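Plasmodesmata-located protein 5 (Arabidopsis thaliana, PDB 6GRE) restricts cell-to-cell trafficking through plasmodesmata by regulating callose deposition during salicylic acid-triggered immune responses, and is required for systemic acquired resistance. Local coordinates at residues V36-T39 with Y44-F47; Y64-D69 with T77-A82; S95-L98 with C103-R106. All coordinates share one frame; numbering follows the deposited sequence.

Contact 1. Residues V36-T39 with Y44-F47. With NAG (2-acetamido-2-deoxy-beta-D-glucopyranose), chain F.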
loop_
_atom_site.group_PDB
_atom_site.type_symbol
_atom_site.label_atom_id
_atom_site.label_comp_id
_atom_site.label_asym_id
_atom_site.label_seq_id
_atom_site.Cartn_x
_atom_site.Cartn_y
_atom_site.Cartn_z
ATOM N N VAL A 36 1.730 -4.057 14.882
ATOM C CA VAL A 36 3.112 -3.825 15.277
ATOM C C VAL A 36 3.749 -5.145 15.745
ATOM O O VAL A 36 4.806 -5.510 15.299
ATOM C CB VAL A 36 3.219 -2.743 16.366
ATOM C CG1 VAL A 36 4.611 -2.726 16.978
ATOM C CG2 VAL A 36 2.841 -1.366 15.857
ATOM N N THR A 37 3.069 -5.864 16.641
ATOM C CA THR A 37 3.523 -7.147 17.154
ATOM C C THR A 37 3.835 -8.143 16.033
ATOM O O THR A 37 4.836 -8.853 16.083
ATOM C CB THR A 37 2.448 -7.755 18.059
ATOM O OG1 THR A 37 2.271 -6.793 19.095
ATOM C CG2 THR A 37 2.823 -9.105 18.626
ATOM N N SER A 38 2.930 -8.221 15.054
ATOM C CA SER A 38 2.960 -9.209 13.988
ATOM C C SER A 38 4.178 -9.029 13.059
ATOM O O SER A 38 4.614 -9.991 12.435
ATOM C CB SER A 38 1.660 -9.149 13.218
ATOM O OG SER A 38 1.593 -10.153 12.219
ATOM N N THR A 39 4.733 -7.818 12.985
ATOM C CA THR A 39 5.831 -7.520 12.054
ATOM C C THR A 39 7.081 -8.346 12.388
ATOM O O THR A 39 7.949 -8.510 11.536
ATOM C CB THR A 39 6.175 -6.034 12.056
ATOM O OG1 THR A 39 6.662 -5.674 13.349
ATOM C CG2 THR A 39 4.997 -5.156 11.706
ATOM N N TYR A 44 3.114 -9.348 6.016
ATOM C CA TYR A 44 1.726 -9.128 5.722
ATOM C C TYR A 44 0.888 -9.993 6.659
ATOM O O TYR A 44 1.179 -11.155 6.810
ATOM C CB TYR A 44 1.376 -9.469 4.270
ATOM C CG TYR A 44 -0.101 -9.597 4.037
ATOM C CD1 TYR A 44 -0.914 -8.476 3.887
ATOM C CD2 TYR A 44 -0.722 -10.839 4.045
ATOM C CE1 TYR A 44 -2.280 -8.591 3.714
ATOM C CE2 TYR A 44 -2.084 -10.964 3.884
ATOM C CZ TYR A 44 -2.879 -9.841 3.723
ATOM O OH TYR A 44 -4.221 -9.983 3.573
ATOM N N ALA A 45 -0.168 -9.409 7.220
ATOM C CA ALA A 45 -1.149 -10.160 7.990
ATOM C C ALA A 45 -2.484 -9.427 7.983
ATOM O O ALA A 45 -2.521 -8.211 7.833
ATOM C CB ALA A 45 -0.662 -10.392 9.402
ATOM N N ASN A 46 -3.573 -10.194 8.147
ATOM C CA ASN A 46 -4.911 -9.657 8.252
ATOM C C ASN A 46 -5.463 -10.075 9.612
ATOM O O ASN A 46 -5.178 -11.171 10.063
ATOM C CB ASN A 46 -5.829 -10.133 7.128
ATOM C CG ASN A 46 -6.407 -11.516 7.368
ATOM O OD1 ASN A 46 -7.355 -11.696 8.138
ATOM N ND2 ASN A 46 -5.836 -12.502 6.714
ATOM N N PHE A 47 -6.235 -9.196 10.236
ATOM C CA PHE A 47 -6.744 -9.386 11.593
ATOM C C PHE A 47 -8.200 -8.932 11.645
ATOM O O PHE A 47 -8.576 -7.977 10.959
ATOM C CB PHE A 47 -5.991 -8.523 12.604
ATOM C CG PHE A 47 -4.487 -8.665 12.634
ATOM C CD1 PHE A 47 -3.703 -8.093 11.644
ATOM C CD2 PHE A 47 -3.852 -9.305 13.686
ATOM C CE1 PHE A 47 -2.326 -8.214 11.671
ATOM C CE2 PHE A 47 -2.470 -9.414 13.721
ATOM C CZ PHE A 47 -1.712 -8.870 12.711
HETATM C C1 NAG F . -6.342 -13.838 6.838
HETATM C C2 NAG F . -5.973 -14.650 5.595
HETATM C C3 NAG F . -6.321 -16.134 5.769
HETATM C C4 NAG F . -6.002 -16.669 7.173
HETATM C C5 NAG F . -6.498 -15.715 8.270
HETATM C C6 NAG F . -6.199 -16.193 9.697
HETATM C C7 NAG F . -6.162 -13.130 3.623
HETATM C C8 NAG F . -7.013 -12.851 2.407
HETATM N N2 NAG F . -6.638 -14.129 4.413
HETATM O O3 NAG F . -5.576 -16.868 4.796
HETATM O O4 NAG F . -6.601 -17.960 7.340
HETATM O O5 NAG F . -5.886 -14.443 8.053
HETATM O O6 NAG F . -4.878 -15.791 10.079
HETATM O O7 NAG F . -5.123 -12.485 3.857
#

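Contact 2. Residues Y64-D69 with T77-A82. With NA (sodium ion), chain K.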
loop_
_atom_site.group_PDB
_atom_site.type_symbol
_atom_site.label_atom_id
_atom_site.label_comp_id
_atom_site.label_asym_id
_atom_site.label_seq_id
_atom_site.Cartn_x
_atom_site.Cartn_y
_atom_site.Cartn_z
ATOM N N TYR A 64 -1.815 -4.999 7.692
ATOM C CA TYR A 64 -0.649 -4.197 7.334
ATOM C C TYR A 64 0.137 -4.945 6.268
ATOM O O TYR A 64 0.002 -6.154 6.095
ATOM C CB TYR A 64 0.274 -3.938 8.520
ATOM C CG TYR A 64 1.009 -5.167 8.968
ATOM C CD1 TYR A 64 0.414 -6.047 9.862
ATOM C CD2 TYR A 64 2.282 -5.472 8.510
ATOM C CE1 TYR A 64 1.054 -7.203 10.268
ATOM C CE2 TYR A 64 2.936 -6.624 8.912
ATOM C CZ TYR A 64 2.317 -7.502 9.793
ATOM O OH TYR A 64 2.948 -8.638 10.218
ATOM N N GLN A 65 0.958 -4.202 5.528
ATOM C CA GLN A 65 1.827 -4.810 4.567
ATOM C C GLN A 65 3.082 -3.972 4.390
ATOM O O GLN A 65 3.017 -2.791 4.114
ATOM C CB GLN A 65 1.166 -4.918 3.206
ATOM C CG GLN A 65 2.031 -5.680 2.212
ATOM C CD GLN A 65 1.224 -6.030 0.994
ATOM O OE1 GLN A 65 1.750 -6.507 -0.017
ATOM N NE2 GLN A 65 -0.076 -5.827 1.097
ATOM N N CYS A 66 4.215 -4.642 4.584
ATOM C CA CYS A 66 5.531 -4.050 4.346
ATOM C C CYS A 66 6.004 -4.420 2.941
ATOM O O CYS A 66 5.638 -5.463 2.415
ATOM C CB CYS A 66 6.532 -4.555 5.377
ATOM S SG CYS A 66 6.168 -3.891 7.026
ATOM N N ARG A 67 6.878 -3.571 2.398
ATOM C CA ARG A 67 7.601 -3.874 1.173
ATOM C C ARG A 67 8.175 -5.293 1.301
ATOM O O ARG A 67 8.668 -5.684 2.374
ATOM C CB ARG A 67 8.674 -2.798 0.981
ATOM C CG ARG A 67 8.736 -2.142 -0.387
ATOM C CD ARG A 67 9.914 -1.183 -0.424
ATOM N NE ARG A 67 11.162 -1.907 -0.207
ATOM C CZ ARG A 67 12.302 -1.374 0.215
ATOM N NH1 ARG A 67 12.363 -0.102 0.571
ATOM N NH2 ARG A 67 13.379 -2.139 0.289
ATOM N N GLY A 68 8.142 -6.060 0.208
ATOM C CA GLY A 68 8.329 -7.510 0.178
ATOM C C GLY A 68 9.742 -7.989 0.494
ATOM O O GLY A 68 9.939 -9.187 0.768
ATOM N N ASP A 69 10.698 -7.063 0.555
ATOM C CA ASP A 69 12.086 -7.409 0.837
ATOM C C ASP A 69 12.557 -6.799 2.165
ATOM O O ASP A 69 13.746 -6.868 2.486
ATOM C CB ASP A 69 12.965 -6.945 -0.323
ATOM C CG ASP A 69 12.846 -5.463 -0.639
ATOM O OD1 ASP A 69 11.952 -4.788 -0.075
ATOM O OD2 ASP A 69 13.626 -4.988 -1.488
ATOM N N THR A 77 9.610 -0.798 12.331
ATOM C CA THR A 77 9.794 0.642 12.401
ATOM C C THR A 77 8.738 1.365 11.559
ATOM O O THR A 77 8.143 2.365 11.979
ATOM C CB THR A 77 11.205 1.042 11.962
ATOM O OG1 THR A 77 12.107 0.392 12.869
ATOM C CG2 THR A 77 11.407 2.541 11.964
ATOM N N CYS A 78 8.526 0.860 10.343
ATOM C CA CYS A 78 7.576 1.475 9.426
ATOM C C CYS A 78 6.153 1.382 9.988
ATOM O O CYS A 78 5.436 2.365 10.018
ATOM C CB CYS A 78 7.655 0.823 8.052
ATOM S SG CYS A 78 6.721 1.728 6.792
ATOM N N VAL A 79 5.755 0.184 10.380
ATOM C CA VAL A 79 4.385 -0.048 10.810
ATOM C C VAL A 79 4.111 0.729 12.102
ATOM O O VAL A 79 3.044 1.310 12.257
ATOM C CB VAL A 79 4.093 -1.549 10.941
ATOM C CG1 VAL A 79 2.767 -1.819 11.632
ATOM C CG2 VAL A 79 4.123 -2.207 9.574
ATOM N N SER A 80 5.095 0.762 13.007
ATOM C CA SER A 80 4.965 1.551 14.230
ATOM C C SER A 80 4.698 3.019 13.898
ATOM O O SER A 80 3.831 3.641 14.515
ATOM C CB SER A 80 6.188 1.421 15.085
ATOM O OG SER A 80 6.285 0.110 15.603
ATOM N N SER A 81 5.459 3.558 12.934
ATOM C CA SER A 81 5.333 4.927 12.509
ATOM C C SER A 81 3.961 5.156 11.867
ATOM O O SER A 81 3.317 6.194 12.078
ATOM C CB SER A 81 6.455 5.325 11.573
ATOM O OG SER A 81 6.214 6.624 11.065
ATOM N N ALA A 82 3.513 4.193 11.056
ATOM C CA ALA A 82 2.222 4.321 10.414
ATOM C C ALA A 82 1.131 4.413 11.489
ATOM O O ALA A 82 0.238 5.223 11.375
ATOM C CB ALA A 82 1.979 3.163 9.470
HETATM NA NA NA K . 13.082 -3.751 -2.991
#

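Contact 3. Residues S95-L98 with C103-R106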
loop_
_atom_site.group_PDB
_atom_site.type_symbol
_atom_site.label_atom_id
_atom_site.label_comp_id
_atom_site.label_asym_id
_atom_site.label_seq_id
_atom_site.Cartn_x
_atom_site.Cartn_y
_atom_site.Cartn_z
ATOM N N SER A 95 -12.944 4.041 8.905
ATOM C CA SER A 95 -12.016 3.495 7.902
ATOM C C SER A 95 -10.776 4.391 7.800
ATOM O O SER A 95 -10.878 5.608 7.694
ATOM C CB SER A 95 -12.709 3.343 6.564
ATOM O OG SER A 95 -14.042 2.860 6.719
ATOM N N GLY A 96 -9.591 3.772 7.836
ATOM C CA GLY A 96 -8.354 4.488 7.724
ATOM C C GLY A 96 -7.371 3.667 6.898
ATOM O O GLY A 96 -7.283 2.447 7.050
ATOM N N PHE A 97 -6.648 4.362 6.027
ATOM C CA PHE A 97 -5.682 3.770 5.111
ATOM C C PHE A 97 -4.479 4.712 5.069
ATOM O O PHE A 97 -4.652 5.828 4.578
ATOM C CB PHE A 97 -6.370 3.565 3.749
ATOM C CG PHE A 97 -5.579 2.866 2.665
ATOM C CD1 PHE A 97 -4.360 2.260 2.929
ATOM C CD2 PHE A 97 -6.087 2.760 1.378
ATOM C CE1 PHE A 97 -3.627 1.629 1.935
ATOM C CE2 PHE A 97 -5.348 2.131 0.384
ATOM C CZ PHE A 97 -4.144 1.540 0.669
ATOM N N LEU A 98 -3.327 4.263 5.554
ATOM C CA LEU A 98 -2.133 5.070 5.531
ATOM C C LEU A 98 -1.054 4.328 4.747
ATOM O O LEU A 98 -0.712 3.200 5.078
ATOM C CB LEU A 98 -1.688 5.364 6.963
ATOM C CG LEU A 98 -0.574 6.383 7.116
ATOM C CD1 LEU A 98 -1.052 7.772 6.755
ATOM C CD2 LEU A 98 -0.062 6.378 8.538
ATOM N N CYS A 103 5.613 0.723 3.782
ATOM C CA CYS A 103 4.539 -0.087 4.394
ATOM C C CYS A 103 3.207 0.637 4.265
ATOM O O CYS A 103 3.155 1.828 3.984
ATOM C CB CYS A 103 4.790 -0.426 5.865
ATOM S SG CYS A 103 4.791 1.004 6.968
ATOM N N LEU A 104 2.119 -0.122 4.484
ATOM C CA LEU A 104 0.791 0.456 4.640
ATOM C C LEU A 104 0.102 -0.189 5.846
ATOM O O LEU A 104 0.445 -1.323 6.201
ATOM C CB LEU A 104 -0.041 0.260 3.364
ATOM C CG LEU A 104 -0.360 -1.184 2.971
ATOM C CD1 LEU A 104 -1.651 -1.704 3.638
ATOM C CD2 LEU A 104 -0.456 -1.333 1.450
ATOM N N ILE A 105 -0.872 0.529 6.402
ATOM C CA ILE A 105 -1.853 -0.041 7.300
ATOM C C ILE A 105 -3.240 0.343 6.798
ATOM O O ILE A 105 -3.422 1.398 6.182
ATOM C CB ILE A 105 -1.609 0.398 8.755
ATOM C CG1 ILE A 105 -1.686 1.910 8.929
ATOM C CG2 ILE A 105 -0.316 -0.187 9.274
ATOM C CD1 ILE A 105 -1.715 2.361 10.382
ATOM N N ARG A 106 -4.218 -0.536 7.032
ATOM C CA ARG A 106 -5.544 -0.301 6.530
ATOM C C ARG A 106 -6.541 -0.986 7.461
ATOM O O ARG A 106 -6.342 -2.143 7.825
ATOM C CB ARG A 106 -5.669 -0.826 5.096
ATOM C CG ARG A 106 -6.951 -0.455 4.372
ATOM C CD ARG A 106 -6.856 -0.997 2.952
ATOM N NE ARG A 106 -7.993 -0.619 2.127
ATOM C CZ ARG A 106 -7.961 -0.544 0.808
ATOM N NH1 ARG A 106 -6.905 -1.001 0.162
ATOM N NH2 ARG A 106 -8.975 0.001 0.151
#

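Contact 1. Residues V36-T39 with Y44-F47
Ser38 of helix 23-38 meets Phe47 and Ala45 on the edge strand of the first of two Gnk2-homologous (DUF26) domains in this ectodomain, where helices pack on a five-stranded antiparallel sheet. Its CB comes to the rim of the Phe47 ring, near the ring plane, 3.4 Å from CZ in one of the two modelled conformers of the phenylalanine. The hydroxyl of the same serine lies alongside the Ala45 methyl, with OG 3.6 Å from Ala45 CB. With OG anti to the backbone N (chi1 -176°), Ser38 directs its oxygen at the sheet. No hydrogen bond links the helix segment 36-39 to the strand segment 44-47; their interface is small and made by van der Waals contact, and the polar tip of Ser38 is satisfied by the hydroxyl of Tyr64 on the next strand.

Further out, the Phe47 ring also meets the ring of Phe35 of the same helix, their planes inclined at about 60°. Backbone hydrogen bonds between Ala45 and Tyr64 and between Phe47 and Gly62 hold strand 44-49 in the sheet. Beyond Ser38 the chain turns at Thr39, whose OG1 donates to Val36 O over 2.7 Å, in the carbonyl plane; Thr39 N gives the same oxygen a longer bond, so two donors from one residue grip it.

Tyr44 and Asn46 direct their side chains to the other surface of the strand, where a glycan is attached. Asn46 ND2 is joined covalently to NAG C1 (1.4 Å), the linkage of N-glycosylation. The acetamido group of the sugar folds back beside the edge of the Tyr44 ring, and Tyr44 OH donates a hydrogen bond of 2.7 Å to NAG O7.

Contact 2. Residues Y64-D69 with T77-A82
Strand 60-66 and helix 72-90 keep their backbones well apart, the closest alpha carbons, Tyr64 CA and Val79 CA, being separated by 7.4 Å, and side chains alone bridge the gap. Val79 does so with one branch. Its CG2 lies 3.9 Å from Tyr64 CD2 and 3.7 Å from Cys66 SG, so a single methyl touches both an aromatic carbon and a disulfide sulfur. CG2 is placed there by a chi1 of 169°, which puts CG1 anti to the backbone N and CG2 beside it. The tyrosine and valine side chains cross at about a right angle, with the methyl approaching the ring obliquely. Tyr64 OH extends past this apolar contact to a hydrogen bond with Thr42 O, one of two partners that fix the buried phenol.

This is helix-on-sheet packing in the first Gnk2-homologous domain, reinforced by disulfides: Cys66 is bonded to Cys75 near the start of the helix, and Cys78 to Cys103 on the strand beside 60-66.

Past the strand, the chain turns through Gly68, and Arg67 folds back on Asp69. The guanidinium grips the carboxylate side-on: NE and NH2 each reach OD1 of Asp69 at 3.0 Å. The NE bond is received on the syn lone pair of Asp69 OD1, whereas NH2 meets the same oxygen from above the carboxylate plane. A weak third bond runs from NH2 to OD2. The sodium ion is bound by Asp69 OD2 at 2.0 Å, with Tyr154 OH of the second Gnk2-homologous domain as its other protein ligand. Arg67 NH1 is held by Asn102 OD1.

Contact 3. Residues S95-L98 with C103-R106
Two backbone hydrogen bonds join Leu98 and Ile105, a hydrogen-bonded pair in the antiparallel hairpin of strands 96-99 and 103-108. Leu98 N donates to Ile105 O at 2.9 Å, and Ile105 N returns the bond to Leu98 O at 3.0 Å. CA-H...O contacts supplement them, including Arg106 CA to Gly96 O at 3.3 Å.

Apolar contacts occupy both faces of the sheet. On the face covered by helix 72-90, Leu98 CB meets Ile105 CG1 at 4.0 Å. On the other, the Phe97 ring has Leu104 CB near its edge.

Stacking is the work of Arg106 and one modelled conformer of Phe97, a non-hydrogen-bonded pair. Both have CG anti to the backbone N (chi1 -171° and -176°), and the arginine runs extended across the ring: its CD sits over the centre, 4.0 Å from the ring centroid, in a CH-pi contact, while the guanidinium lies almost flat farther out, planes 17° apart. The cation-pi contact is off-centre, with Arg106 CZ 4.2 Å from the centroid.

Phe112 adds another cation-pi partner, and Ser203 OG, in the second domain, accepts a hydrogen bond from Arg106 NH2. Stacking uses a guanidinium face while NH2 still donates, consistent with Arg106 linking the two domains.

How the contacts relate
All three contacts belong to the first Gnk2-homologous domain and reach its five-stranded sheet. Contacts 1 and 2, with centres 9 Å apart, meet at Tyr64: its OH lies 2.9 Å from Ser38 OG, and its N 3.3 Å from Ala45 O on the edge strand. Contacts 2 and 3, 10 Å between centres, are joined covalently by the disulfide from Cys78 SG to Cys103 SG and by a probable sheet bond of 2.8 Å between Gln65 O and Leu104 N. Contacts 1 and 3 do not touch, their nearest atoms about 7 Å apart. The glycan lies at contact 1, the sodium site at contact 2, and Arg106 of contact 3 lines the 2-(2-ethoxyethoxy)ethanol pocket.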